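PDB 2ARK: flavodoxin, which probably serves as a low-potential electron donor to a number of redox enzymes, carrying its electrons on an FMN cofactor. Local coordinates for residues 68-71 and 72-75; 80-83 and 84-87; 113-117 and 118-122. All coordinates share one frame; numbering follows the deposited sequence.

Contact 1: 68-71 and 72-75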
ATOM      1  N   SER A  68       6.743  -5.036 -12.795  1.00 23.22           N
ATOM      2  CA  SER A  68       6.857  -4.718 -14.197  1.00 22.93           C
ATOM      3  C   SER A  68       5.585  -5.103 -14.960  1.00 23.00           C
ATOM      4  O   SER A  68       4.765  -5.957 -14.522  1.00 23.06           O
ATOM      5  CB  SER A  68       8.045  -5.448 -14.787  1.00 22.63           C
ATOM      6  OG  SER A  68       7.739  -6.805 -14.923  1.00 22.72           O
ATOM      7  N   TRP A  69       5.429  -4.489 -16.113  1.00 21.90           N
ATOM      8  CA  TRP A  69       4.265  -4.748 -16.914  1.00 21.72           C
ATOM      9  C   TRP A  69       4.251  -6.197 -17.446  1.00 22.78           C
ATOM     10  O   TRP A  69       3.151  -6.785 -17.609  1.00 23.39           O
ATOM     11  CB  TRP A  69       4.115  -3.689 -18.017  1.00 20.05           C
ATOM     12  CG  TRP A  69       5.018  -3.807 -19.202  1.00 19.31           C
ATOM     13  CD1 TRP A  69       6.149  -3.088 -19.439  1.00 18.64           C
ATOM     14  CD2 TRP A  69       4.829  -4.656 -20.369  1.00 18.29           C
ATOM     15  NE1 TRP A  69       6.686  -3.441 -20.670  1.00 17.00           N
ATOM     16  CE2 TRP A  69       5.924  -4.431 -21.231  1.00 15.46           C
ATOM     17  CE3 TRP A  69       3.858  -5.613 -20.740  1.00 17.06           C
ATOM     18  CZ2 TRP A  69       6.071  -5.106 -22.459  1.00 18.84           C
ATOM     19  CZ3 TRP A  69       4.015  -6.300 -21.942  1.00 17.00           C
ATOM     20  CH2 TRP A  69       5.106  -6.024 -22.804  1.00 18.09           C
ATOM     21  N   LYS A  70       5.438  -6.776 -17.691  1.00 22.43           N
ATOM     22  CA  LYS A  70       5.493  -8.154 -18.178  1.00 23.80           C
ATOM     23  C   LYS A  70       5.089  -9.124 -17.062  1.00 24.26           C
ATOM     24  O   LYS A  70       4.404 -10.101 -17.338  1.00 25.77           O
ATOM     25  CB  LYS A  70       6.843  -8.533 -18.854  1.00 23.46           C
ATOM     26  CG  LYS A  70       6.929  -8.169 -20.364  1.00 23.87           C
ATOM     27  CD  LYS A  70       8.152  -8.791 -21.023  1.00 23.60           C
ATOM     28  CE  LYS A  70       8.367  -8.366 -22.466  1.00 26.40           C
ATOM     29  NZ  LYS A  70       9.672  -8.879 -23.094  1.00 25.97           N
HETATM   30  N   MSE A  71       5.463  -8.852 -15.812  1.00 24.25           N
HETATM   31  CA  MSE A  71       5.002  -9.701 -14.733  1.00 24.50           C
HETATM   32  C   MSE A  71       3.501  -9.554 -14.487  1.00 24.76           C
HETATM   33  O   MSE A  71       2.802 -10.533 -14.295  1.00 24.95           O
HETATM   34  CB  MSE A  71       5.802  -9.487 -13.461  1.00 25.01           C
HETATM   35  CG  MSE A  71       5.431 -10.465 -12.371  1.00 26.78           C
HETATM   36 SE   MSE A  71       5.955 -12.365 -12.813  1.00 42.19          SE
HETATM   37  CE  MSE A  71       7.913 -12.229 -12.668  1.00 33.97           C
ATOM     38  N   LYS A  72       3.017  -8.319 -14.517  1.00 24.71           N
ATOM     39  CA  LYS A  72       1.601  -8.026 -14.426  1.00 24.16           C
ATOM     40  C   LYS A  72       0.821  -8.729 -15.544  1.00 24.48           C
ATOM     41  O   LYS A  72      -0.251  -9.306 -15.292  1.00 24.61           O
ATOM     42  CB  LYS A  72       1.388  -6.492 -14.457  1.00 23.82           C
ATOM     43  CG  LYS A  72      -0.023  -6.046 -14.169  1.00 24.63           C
ATOM     44  CD  LYS A  72      -0.413  -6.183 -12.671  1.00 25.09           C
ATOM     45  CE  LYS A  72      -1.912  -6.482 -12.484  1.00 21.57           C
ATOM     46  NZ  LYS A  72      -2.722  -5.475 -13.223  1.00 22.58           N
ATOM     47  N   ARG A  73       1.355  -8.727 -16.767  1.00 24.36           N
ATOM     48  CA  ARG A  73       0.639  -9.344 -17.901  1.00 24.08           C
ATOM     49  C   ARG A  73       0.553 -10.867 -17.754  1.00 25.31           C
ATOM     50  O   ARG A  73      -0.456 -11.483 -18.099  1.00 25.90           O
ATOM     51  CB  ARG A  73       1.304  -8.962 -19.214  1.00 23.67           C
ATOM     52  CG  ARG A  73       0.689  -9.567 -20.492  1.00 21.72           C
ATOM     53  CD  ARG A  73       1.846 -10.011 -21.318  1.00 20.03           C
ATOM     54  NE  ARG A  73       1.938  -9.271 -22.529  1.00 20.64           N
ATOM     55  CZ  ARG A  73       3.011  -9.157 -23.309  1.00 19.43           C
ATOM     56  NH1 ARG A  73       2.861  -8.442 -24.407  1.00 16.42           N
ATOM     57  NH2 ARG A  73       4.209  -9.697 -23.013  1.00 16.91           N
ATOM     58  N   PHE A  74       1.607 -11.466 -17.220  1.00 25.62           N
ATOM     59  CA  PHE A  74       1.619 -12.872 -16.963  1.00 27.00           C
ATOM     60  C   PHE A  74       0.508 -13.284 -15.979  1.00 28.03           C
ATOM     61  O   PHE A  74      -0.216 -14.286 -16.193  1.00 28.58           O
ATOM     62  CB  PHE A  74       2.999 -13.291 -16.431  1.00 27.46           C
ATOM     63  CG  PHE A  74       3.099 -14.752 -16.132  1.00 28.81           C
ATOM     64  CD1 PHE A  74       3.437 -15.659 -17.147  1.00 29.22           C
ATOM     65  CD2 PHE A  74       2.831 -15.228 -14.854  1.00 27.82           C
ATOM     66  CE1 PHE A  74       3.510 -17.035 -16.886  1.00 28.00           C
ATOM     67  CE2 PHE A  74       2.901 -16.591 -14.586  1.00 31.12           C
ATOM     68  CZ  PHE A  74       3.239 -17.499 -15.605  1.00 28.33           C
ATOM     69  N   PHE A  75       0.388 -12.526 -14.897  1.00 28.15           N
ATOM     70  CA  PHE A  75      -0.663 -12.761 -13.940  1.00 28.86           C
ATOM     71  C   PHE A  75      -2.041 -12.471 -14.490  1.00 29.38           C
ATOM     72  O   PHE A  75      -2.945 -13.252 -14.280  1.00 30.16           O
ATOM     73  CB  PHE A  75      -0.376 -12.025 -12.618  1.00 29.23           C
ATOM     74  CG  PHE A  75       0.577 -12.773 -11.744  1.00 28.08           C
ATOM     75  CD1 PHE A  75       1.932 -12.781 -12.030  1.00 27.60           C
ATOM     76  CD2 PHE A  75       0.116 -13.528 -10.682  1.00 28.51           C
ATOM     77  CE1 PHE A  75       2.825 -13.521 -11.256  1.00 29.07           C
ATOM     78  CE2 PHE A  75       0.992 -14.273  -9.897  1.00 28.63           C
ATOM     79  CZ  PHE A  75       2.347 -14.274 -10.179  1.00 29.28           C
TER
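Trp-69 and Arg-73, one helical turn apart, run alongside each other, and the rim of the indole stands upright on the guanidinium. Trp-69 CZ3 sits over the centre of one guanidinium face, 3.3 Å from Arg-73 CZ, with the two planes 77° apart, so the cation meets the ring at its edge and not over its pi face. With CG between backbone N and carbonyl carbon (chi1 76°) and chi2 at -101°, Trp-69 brings its CZ3 edge to Arg-73. A Met-aromatic contact joins Met-71 and Phe-75: Met-71 SE (selenomethionine) lies 3.7 Å from Phe-75 CE1, again at the ring edge. Both side chains are buried, against Val-58 of strand 55-61. The polar part is a side-chain cap followed by backbone bonds. Ser-68 is the N-cap, its OG accepting from Met-71 N at 3.2 Å and also bonded to Asp-12. The regular i to i+4 bonds follow, opening with Lys-72 N to Ser-68 O at 2.9 Å. Lys-72 NZ bonds to Val-67 O of the second subunit and forms a salt bridge with Asp-76. With an alanine at Arg-73 the guanidinium is gone, and the CZ3 edge of Trp-69 would probably lose its flat partner and Trp-69 of the second subunit its cation-pi mate. The helix start thus pairs an apolar inner side with a cationic, aromatic outer side used for subunit association.

Contact 2: 80-83 and 84-87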
ATOM      1  N   GLY A  80      -4.855 -15.815 -15.596  1.00 31.39           N
ATOM      2  CA  GLY A  80      -6.242 -15.375 -15.488  1.00 32.06           C
ATOM      3  C   GLY A  80      -7.312 -16.456 -15.513  1.00 32.39           C
ATOM      4  O   GLY A  80      -8.356 -16.296 -14.875  1.00 32.45           O
ATOM      5  N   ASP A  81      -7.074 -17.542 -16.256  1.00 32.69           N
ATOM      6  CA  ASP A  81      -8.006 -18.683 -16.292  1.00 33.08           C
ATOM      7  C   ASP A  81      -7.953 -19.531 -15.036  1.00 31.58           C
ATOM      8  O   ASP A  81      -8.923 -20.152 -14.678  1.00 31.98           O
ATOM      9  CB  ASP A  81      -7.785 -19.568 -17.534  1.00 34.04           C
ATOM     10  CG  ASP A  81      -8.520 -19.035 -18.785  1.00 37.66           C
ATOM     11  OD1 ASP A  81      -8.154 -19.426 -19.924  1.00 42.49           O
ATOM     12  OD2 ASP A  81      -9.472 -18.223 -18.642  1.00 40.89           O
ATOM     13  N   LEU A  82      -6.808 -19.557 -14.377  1.00 30.86           N
ATOM     14  CA  LEU A  82      -6.645 -20.292 -13.122  1.00 29.84           C
ATOM     15  C   LEU A  82      -7.229 -19.559 -11.908  1.00 29.01           C
ATOM     16  O   LEU A  82      -7.293 -20.124 -10.815  1.00 29.16           O
ATOM     17  CB  LEU A  82      -5.161 -20.579 -12.877  1.00 29.70           C
ATOM     18  CG  LEU A  82      -4.465 -21.552 -13.836  1.00 30.32           C
ATOM     19  CD1 LEU A  82      -3.048 -21.798 -13.340  1.00 32.09           C
ATOM     20  CD2 LEU A  82      -5.239 -22.864 -13.981  1.00 29.13           C
ATOM     21  N   TRP A  83      -7.649 -18.309 -12.107  1.00 27.77           N
ATOM     22  CA  TRP A  83      -8.026 -17.454 -11.006  1.00 26.86           C
ATOM     23  C   TRP A  83      -9.257 -18.070 -10.368  1.00 26.96           C
ATOM     24  O   TRP A  83     -10.251 -18.378 -11.055  1.00 26.43           O
ATOM     25  CB  TRP A  83      -8.282 -15.997 -11.441  1.00 26.16           C
ATOM     26  CG  TRP A  83      -8.599 -15.069 -10.255  1.00 26.26           C
ATOM     27  CD1 TRP A  83      -7.717 -14.313  -9.550  1.00 25.87           C
ATOM     28  CD2 TRP A  83      -9.880 -14.859  -9.627  1.00 25.89           C
ATOM     29  NE1 TRP A  83      -8.356 -13.638  -8.536  1.00 24.44           N
ATOM     30  CE2 TRP A  83      -9.683 -13.950  -8.562  1.00 24.46           C
ATOM     31  CE3 TRP A  83     -11.172 -15.349  -9.865  1.00 26.27           C
ATOM     32  CZ2 TRP A  83     -10.724 -13.505  -7.744  1.00 24.87           C
ATOM     33  CZ3 TRP A  83     -12.212 -14.911  -9.039  1.00 26.55           C
ATOM     34  CH2 TRP A  83     -11.976 -13.991  -7.994  1.00 25.43           C
ATOM     35  N   GLY A  84      -9.168 -18.270  -9.050  1.00 26.66           N
ATOM     36  CA  GLY A  84     -10.296 -18.765  -8.287  1.00 26.09           C
ATOM     37  C   GLY A  84     -10.163 -20.236  -7.998  1.00 25.69           C
ATOM     38  O   GLY A  84     -10.867 -20.740  -7.161  1.00 25.54           O
ATOM     39  N   GLU A  85      -9.254 -20.928  -8.677  1.00 25.56           N
ATOM     40  CA  GLU A  85      -9.118 -22.366  -8.458  1.00 26.48           C
ATOM     41  C   GLU A  85      -7.709 -22.755  -8.006  1.00 25.20           C
ATOM     42  O   GLU A  85      -7.358 -23.939  -8.001  1.00 26.20           O
ATOM     43  CB  GLU A  85      -9.553 -23.171  -9.698  1.00 25.63           C
ATOM     44  CG  GLU A  85      -8.487 -23.186 -10.812  1.00 29.37           C
ATOM     45  CD  GLU A  85      -8.842 -24.080 -12.016  1.00 29.35           C
ATOM     46  OE1 GLU A  85      -9.280 -25.230 -11.814  1.00 34.05           O
ATOM     47  OE2 GLU A  85      -8.677 -23.624 -13.174  1.00 34.07           O
ATOM     48  N   ILE A  86      -6.902 -21.778  -7.621  1.00 23.87           N
ATOM     49  CA  ILE A  86      -5.561 -22.086  -7.122  1.00 23.02           C
ATOM     50  C   ILE A  86      -5.263 -21.448  -5.770  1.00 23.72           C
ATOM     51  O   ILE A  86      -4.111 -21.215  -5.462  1.00 24.37           O
ATOM     52  CB  ILE A  86      -4.412 -21.761  -8.151  1.00 22.48           C
ATOM     53  CG1 ILE A  86      -4.455 -20.302  -8.591  1.00 21.74           C
ATOM     54  CG2 ILE A  86      -4.486 -22.697  -9.351  1.00 19.82           C
ATOM     55  CD1 ILE A  86      -3.292 -19.876  -9.409  1.00 21.37           C
ATOM     56  N   ASP A  87      -6.303 -21.189  -4.971  1.00 23.77           N
ATOM     57  CA  ASP A  87      -6.165 -20.586  -3.644  1.00 23.79           C
ATOM     58  C   ASP A  87      -5.289 -21.410  -2.726  1.00 24.34           C
ATOM     59  O   ASP A  87      -5.279 -22.632  -2.815  1.00 23.97           O
ATOM     60  CB  ASP A  87      -7.525 -20.445  -2.977  1.00 23.52           C
ATOM     61  CG  ASP A  87      -8.479 -19.522  -3.734  1.00 23.75           C
ATOM     62  OD1 ASP A  87      -8.757 -19.776  -4.926  1.00 23.13           O
ATOM     63  OD2 ASP A  87      -8.966 -18.556  -3.114  1.00 21.10           O
TER
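Leu-82 and Glu-85, the first and last residues of a tight turn, cross obliquely, the leucine methyl CD2 lying 3.6 Å from the carboxylate oxygen OE2 of Glu-85. Glu-85 reaches back because CG is set between its own backbone N and carbonyl carbon (chi1 78°) and the chain then runs extended; on the way its CG passes 3.3 Å from Leu-82 O. Ile-86 comes to the same leucine with its CD1 methyl, 4.0 Å from Leu-82 CB, while its CG1 rests against Leu-82 O. Both aliphatic chains also pack on Leu-51 of helix 47-52. Trp-83 turns the other way: its indole leans on the backbone of Gly-84, with CG 3.5 Å from Gly-84 N, and its NE1 is bonded to Asn-117 O. Gly-84 has phi 101°, and any beta carbon there would collide with Trp-83 O. At the turn's closure, Glu-85 N donates to Leu-82 O at 3.0 Å with an N-H...O angle of 162°, and Gly-84 O accepts from Arg-185 of the third subunit. This is a type II beta turn, Leu-82 to Glu-85 with glycine in the third position, within the loop that leads from helix 69-78 to strand 90-97 of the flavodoxin fold.

Contact 3: 113-117 and 118-122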
ATOM      1  N   THR A 113       0.214  -7.866  -3.361  1.00 27.06           N
ATOM      2  CA  THR A 113      -1.195  -7.595  -3.540  1.00 27.73           C
ATOM      3  C   THR A 113      -1.774  -8.337  -4.717  1.00 28.57           C
ATOM      4  O   THR A 113      -2.920  -8.764  -4.698  1.00 28.64           O
ATOM      5  CB  THR A 113      -1.563  -6.063  -3.449  1.00 27.86           C
ATOM      6  OG1 THR A 113      -2.295  -5.628  -4.610  1.00 27.81           O
ATOM      7  CG2 THR A 113      -0.367  -5.243  -3.257  1.00 26.10           C
HETATM    8  N   MSE A 114      -0.950  -8.526  -5.721  1.00 30.41           N
HETATM    9  CA  MSE A 114      -1.298  -9.294  -6.880  1.00 33.68           C
HETATM   10  C   MSE A 114      -1.442 -10.778  -6.493  1.00 31.95           C
HETATM   11  O   MSE A 114      -2.410 -11.436  -6.869  1.00 32.59           O
HETATM   12  CB  MSE A 114      -0.186  -9.081  -7.893  1.00 32.84           C
HETATM   13  CG  MSE A 114      -0.493  -9.483  -9.271  1.00 35.65           C
HETATM   14 SE   MSE A 114       1.071  -9.197 -10.452  1.00 44.05          SE
HETATM   15  CE  MSE A 114       2.572 -10.288  -9.500  1.00 31.95           C
ATOM     16  N   LEU A 115      -0.491 -11.277  -5.719  1.00 30.97           N
ATOM     17  CA  LEU A 115      -0.513 -12.634  -5.238  1.00 30.94           C
ATOM     18  C   LEU A 115      -1.697 -12.886  -4.327  1.00 32.40           C
ATOM     19  O   LEU A 115      -2.329 -13.950  -4.418  1.00 32.55           O
ATOM     20  CB  LEU A 115       0.798 -12.994  -4.519  1.00 29.14           C
ATOM     21  CG  LEU A 115       2.040 -12.970  -5.409  1.00 28.94           C
ATOM     22  CD1 LEU A 115       3.303 -12.823  -4.554  1.00 26.79           C
ATOM     23  CD2 LEU A 115       2.153 -14.165  -6.330  1.00 25.99           C
HETATM   24  N   MSE A 116      -2.015 -11.927  -3.456  1.00 33.08           N
HETATM   25  CA  MSE A 116      -3.150 -12.095  -2.561  1.00 35.56           C
HETATM   26  C   MSE A 116      -4.438 -12.193  -3.309  1.00 32.58           C
HETATM   27  O   MSE A 116      -5.374 -12.881  -2.881  1.00 32.38           O
HETATM   28  CB  MSE A 116      -3.233 -10.985  -1.540  1.00 34.08           C
HETATM   29  CG  MSE A 116      -2.275 -11.226  -0.423  1.00 38.18           C
HETATM   30 SE   MSE A 116      -2.481  -9.923   1.034  1.00 48.52          SE
HETATM   31  CE  MSE A 116      -1.759  -8.238   0.060  1.00 39.13           C
ATOM     32  N   ASN A 117      -4.480 -11.520  -4.446  1.00 31.05           N
ATOM     33  CA  ASN A 117      -5.693 -11.485  -5.225  1.00 29.97           C
ATOM     34  C   ASN A 117      -6.061 -12.882  -5.710  1.00 29.08           C
ATOM     35  O   ASN A 117      -7.233 -13.186  -5.875  1.00 29.19           O
ATOM     36  CB  ASN A 117      -5.523 -10.521  -6.393  1.00 30.49           C
ATOM     37  CG  ASN A 117      -6.825 -10.048  -6.942  1.00 29.43           C
ATOM     38  OD1 ASN A 117      -7.420 -10.705  -7.796  1.00 28.41           O
ATOM     39  ND2 ASN A 117      -7.274  -8.876  -6.483  1.00 27.24           N
ATOM     40  N   PHE A 118      -5.058 -13.736  -5.896  1.00 28.05           N
ATOM     41  CA  PHE A 118      -5.288 -15.115  -6.310  1.00 27.57           C
ATOM     42  C   PHE A 118      -5.580 -16.047  -5.135  1.00 27.42           C
ATOM     43  O   PHE A 118      -5.622 -17.264  -5.314  1.00 28.48           O
ATOM     44  CB  PHE A 118      -4.084 -15.648  -7.094  1.00 27.52           C
ATOM     45  CG  PHE A 118      -4.083 -15.270  -8.553  1.00 27.80           C
ATOM     46  CD1 PHE A 118      -3.540 -14.055  -8.975  1.00 28.54           C
ATOM     47  CD2 PHE A 118      -4.612 -16.142  -9.504  1.00 29.67           C
ATOM     48  CE1 PHE A 118      -3.516 -13.703 -10.327  1.00 27.87           C
ATOM     49  CE2 PHE A 118      -4.611 -15.811 -10.866  1.00 30.81           C
ATOM     50  CZ  PHE A 118      -4.044 -14.578 -11.275  1.00 30.21           C
ATOM     51  N   GLY A 119      -5.760 -15.484  -3.944  1.00 26.07           N
ATOM     52  CA  GLY A 119      -6.100 -16.243  -2.791  1.00 25.66           C
ATOM     53  C   GLY A 119      -4.921 -16.967  -2.181  1.00 25.52           C
ATOM     54  O   GLY A 119      -5.112 -17.886  -1.365  1.00 25.46           O
ATOM     55  N   PHE A 120      -3.706 -16.566  -2.569  1.00 25.01           N
ATOM     56  CA  PHE A 120      -2.479 -17.119  -1.988  1.00 24.36           C
ATOM     57  C   PHE A 120      -2.264 -16.614  -0.559  1.00 23.89           C
ATOM     58  O   PHE A 120      -2.741 -15.544  -0.178  1.00 22.94           O
ATOM     59  CB  PHE A 120      -1.250 -16.750  -2.833  1.00 25.05           C
ATOM     60  CG  PHE A 120      -1.284 -17.263  -4.252  1.00 25.18           C
ATOM     61  CD1 PHE A 120      -2.244 -18.191  -4.671  1.00 24.30           C
ATOM     62  CD2 PHE A 120      -0.310 -16.850  -5.152  1.00 26.12           C
ATOM     63  CE1 PHE A 120      -2.246 -18.687  -5.958  1.00 25.43           C
ATOM     64  CE2 PHE A 120      -0.273 -17.333  -6.459  1.00 27.73           C
ATOM     65  CZ  PHE A 120      -1.254 -18.256  -6.878  1.00 28.53           C
ATOM     66  N   LEU A 121      -1.553 -17.415   0.227  1.00 23.73           N
ATOM     67  CA  LEU A 121      -1.064 -17.019   1.545  1.00 23.69           C
ATOM     68  C   LEU A 121       0.318 -16.407   1.297  1.00 23.93           C
ATOM     69  O   LEU A 121       1.215 -17.104   0.779  1.00 24.33           O
ATOM     70  CB  LEU A 121      -0.917 -18.237   2.459  1.00 23.49           C
ATOM     71  CG  LEU A 121      -2.012 -19.015   3.207  1.00 24.42           C
ATOM     72  CD1 LEU A 121      -2.365 -18.307   4.493  1.00 26.46           C
ATOM     73  CD2 LEU A 121      -3.287 -19.320   2.386  1.00 23.58           C
ATOM     74  N   VAL A 122       0.487 -15.121   1.636  1.00 23.36           N
ATOM     75  CA  VAL A 122       1.749 -14.407   1.413  1.00 22.39           C
ATOM     76  C   VAL A 122       2.452 -13.973   2.701  1.00 22.91           C
ATOM     77  O   VAL A 122       1.850 -13.842   3.767  1.00 22.46           O
ATOM     78  CB  VAL A 122       1.558 -13.202   0.453  1.00 23.10           C
ATOM     79  CG1 VAL A 122       0.779 -13.640  -0.819  1.00 21.05           C
ATOM     80  CG2 VAL A 122       0.824 -12.054   1.160  1.00 19.85           C
TER
HETATM   81  O   HOH W   1      -4.909 -14.143  -0.448  1.00  4.81           O
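Met-116 O accepts from Gly-119 N at 2.8 Å, and Leu-115 O takes Phe-118 N at 3.1 Å; in both cases the donor stands well above the carbonyl plane, about 60° out of it, as the chain curls away from the helix. With Gly-119 at a positive phi of 78°, the arrangement fits a Schellman motif whose outer bond, Phe-120 N to Leu-115 O, is weak. A water lies between Met-116 O and Phe-120 O, 2.8 and 2.6 Å from them, and bridges the two carbonyls. Beyond these bonds, Phe-118 turns its ring edge to Met-114 O, which lies in the ring plane 3.5 Å from CD1. Phe-120 lies aslant of Leu-115, CD2 to CD2 at 3.8 Å. Val-122 points back at the helix: set between its backbone N and carbonyl carbon (chi1 -49° for CG1), its CG2 touches Met-116 CG at 3.6 Å, and its CG1 meets Leu-115 CB at 3.8 Å. Met-116, a selenomethionine, also packs on Leu-112 of the third subunit. The turn thus ends helix 104-117 and opens strand 121-128 in a beta-alpha-beta unit, with Leu-115 and Phe-120 packed on Ala-91 of strand 90-97 and Met-114 on helix 69-78.

How the contacts relate
Contacts 1 and 3 are buried and belong to successive beta-alpha-beta units that share strand 90-97; contact 2 is partly buried, in the loop between helix 69-78 and that strand. Contact 1 is the capped start of a helix, contact 3 the end of another. They meet through Phe-75 packing on Met-114, Leu-115 and Phe-118. Contact 2 borders contact 3 through Trp-83 beside Phe-118 and Ile-86 against Phe-120, but does not touch contact 1. Chemistry follows place: cationic and aromatic groups at a subunit interface on one side of contact 1 and buried apolar chains on the other, a type II beta turn in contact 2, apolar chains with a bridging water in contact 3. All reach the second subunit.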